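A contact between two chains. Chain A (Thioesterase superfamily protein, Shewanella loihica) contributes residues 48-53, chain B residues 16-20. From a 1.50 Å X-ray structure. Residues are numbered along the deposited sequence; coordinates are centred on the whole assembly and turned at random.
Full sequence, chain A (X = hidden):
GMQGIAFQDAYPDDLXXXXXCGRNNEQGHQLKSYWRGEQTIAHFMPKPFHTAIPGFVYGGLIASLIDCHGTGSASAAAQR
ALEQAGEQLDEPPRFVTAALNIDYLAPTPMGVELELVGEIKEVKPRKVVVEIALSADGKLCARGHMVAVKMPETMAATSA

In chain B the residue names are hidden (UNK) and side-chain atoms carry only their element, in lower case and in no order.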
# COMPACT_ATOMS: atom_id res chain seq x y z
N PRO A 48 -13.03 10.08 8.54
CA PRO A 48 -14.28 9.78 7.82
C PRO A 48 -14.13 9.77 6.31
O PRO A 48 -14.90 9.15 5.57
CB PRO A 48 -15.19 10.96 8.22
CG PRO A 48 -14.69 11.32 9.59
CD PRO A 48 -13.19 11.23 9.46
N PHE A 49 -13.12 10.48 5.82
CA PHE A 49 -12.97 10.56 4.37
C PHE A 49 -12.09 9.46 3.83
O PHE A 49 -12.03 9.28 2.60
CB PHE A 49 -12.44 11.94 3.99
CG PHE A 49 -11.22 12.38 4.78
CD1 PHE A 49 -9.97 11.91 4.46
CD2 PHE A 49 -11.36 13.28 5.82
CE1 PHE A 49 -8.85 12.31 5.16
CE2 PHE A 49 -10.25 13.69 6.54
CZ PHE A 49 -9.00 13.21 6.21
N HIS A 50 -11.42 8.68 4.67
CA HIS A 50 -10.55 7.60 4.21
C HIS A 50 -11.31 6.40 3.67
O HIS A 50 -10.97 5.25 3.94
CB HIS A 50 -9.64 7.11 5.35
CG HIS A 50 -8.38 7.90 5.48
ND1 HIS A 50 -8.28 8.96 6.37
CD2 HIS A 50 -7.18 7.82 4.89
CE1 HIS A 50 -7.07 9.49 6.31
NE2 HIS A 50 -6.38 8.81 5.41
N THR A 51 -12.37 6.63 2.89
CA THR A 51 -13.19 5.55 2.35
C THR A 51 -12.61 4.88 1.11
O THR A 51 -11.68 5.42 0.50
CB THR A 51 -14.58 6.12 1.98
OG1 THR A 51 -14.41 7.34 1.25
CG2 THR A 51 -15.39 6.44 3.23
N ALA A 52 -13.19 3.73 0.84
CA ALA A 52 -13.01 2.86 -0.31
C ALA A 52 -14.24 3.11 -1.19
O ALA A 52 -14.08 3.78 -2.20
CB ALA A 52 -12.78 1.42 0.11
N ILE A 53 -15.39 2.64 -0.80
CA ILE A 53 -16.79 2.76 -1.02
C ILE A 53 -17.40 3.10 0.34
O ILE A 53 -16.69 2.82 1.31
CB ILE A 53 -17.46 1.47 -1.51
CG1 ILE A 53 -17.28 0.32 -0.50
CG2 ILE A 53 -17.00 1.09 -2.91
CD1 ILE A 53 -16.55 -0.88 -1.05
N UNK B 16 -16.59 5.35 -6.42
CA UNK B 16 -16.64 6.79 -6.68
C UNK B 16 -16.16 7.62 -5.50
O UNK B 16 -15.82 8.80 -5.67
o UNK B 16 -18.05 7.36 -8.54
c UNK B 16 -18.04 7.22 -7.12
N UNK B 17 -16.10 7.07 -4.29
CA UNK B 17 -15.70 7.93 -3.17
C UNK B 17 -14.38 7.55 -2.52
O UNK B 17 -14.19 7.86 -1.34
c UNK B 17 -19.12 8.63 -3.08
n UNK B 17 -17.84 10.21 -2.30
n UNK B 17 -19.74 9.85 -3.21
c UNK B 17 -16.82 7.90 -2.12
c UNK B 17 -17.92 8.85 -2.50
c UNK B 17 -18.95 10.79 -2.73
N UNK B 18 -13.50 6.92 -3.28
CA UNK B 18 -12.16 6.50 -2.85
C UNK B 18 -11.16 7.62 -3.07
O UNK B 18 -11.51 8.73 -3.48
s UNK B 18 -10.25 4.47 -3.65
c UNK B 18 -11.87 5.22 -3.62
N UNK B 19 -9.89 7.42 -2.82
CA UNK B 19 -8.64 8.03 -3.17
C UNK B 19 -8.28 7.83 -4.64
O UNK B 19 -7.24 8.21 -5.17
c UNK B 19 -7.09 8.53 -1.30
c UNK B 19 -5.77 10.27 -0.32
c UNK B 19 -7.45 7.48 -2.35
o UNK B 19 -6.47 11.27 1.72
c UNK B 19 -8.00 8.65 -0.25
c UNK B 19 -7.80 9.56 0.77
c UNK B 19 -5.98 9.35 -1.33
c UNK B 19 -6.68 10.36 0.72
N UNK B 20 -9.22 7.21 -5.35
CA UNK B 20 -9.22 7.22 -6.81
C UNK B 20 -10.19 8.33 -7.22
O UNK B 20 -11.11 8.06 -7.99

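Position 16 of chain B carries two side-chain atoms, one carbon followed by one oxygen. No branch or ring follows, and a lone oxygen at the end of the chain fits a hydroxyl. The CA-to-CB bond points away from the chain A stretch, and the nearest approach of the side chain is 7.2 Å, from CB of position 16 to O of Ala A52. A CH2-OH group is serine, Ser B16.

At position 17 one carbon leads to a five-membered ring of three carbons and two nitrogens. The CA-to-CB bond runs sideways and the ring leads away from the chain A stretch. The main chain accepts the one hydrogen bond between the two stretches: OG1 of Thr A51 donates to O of position 17 at 2.7 Å. The p rotamer of Thr A51 places its hydroxyl within reach of this carbonyl, and the same OG1 of Thr A51 lies 4.2 Å from CB of position 17. The two ring nitrogens are separated by a single ring carbon, the pattern of an imidazole, so the residue is histidine, His B17.

Position 18 has one carbon and then one sulfur, with nothing beyond the sulfur. The carbon, CB of position 18, lies 3.0 Å from O of Ala A52. The short, unbranched thiol side chain identifies cysteine, Cys B18, in the t rotamer. Its backbone also meets chain A: CA of Cys B18 lies 3.6 Å from O of Thr A51, with an angle of 164° at the hydrogen, a nearly linear CA-H...O contact.

Position 19 shows one carbon, then a ring of six carbons bearing one oxygen. That oxygen is attached to the ring carbon farthest from CB and lies 4.3 Å from CE1 of Phe A49 and 4.4 Å from NE2 of His A50. A para-hydroxylated phenyl ring is tyrosine, Tyr B19. Although its CA-to-CB bond runs sideways, its end comes nearer to chain A, and OH approaches both aromatic rings obliquely.

Position 20 has no side-chain atoms, only N, CA, C and O, and makes no contact with the chain A stretch. It is glycine, Gly B20.

The contact joins two loop segments whose end-to-end directions are 91° apart, with CA of Ala A52 and CA of Cys B18 closest in register at 4.5 Å. One side-chain-to-backbone hydrogen bond fixes Thr A51 to His B17, while the carbonyls of Thr A51 and Ala A52 pack against Cys B18. Tyr B19 extends the surface to Phe A49 and His A50, and together the stretches bury 292 Å².

Chain B, residues 16-20: SHCYG
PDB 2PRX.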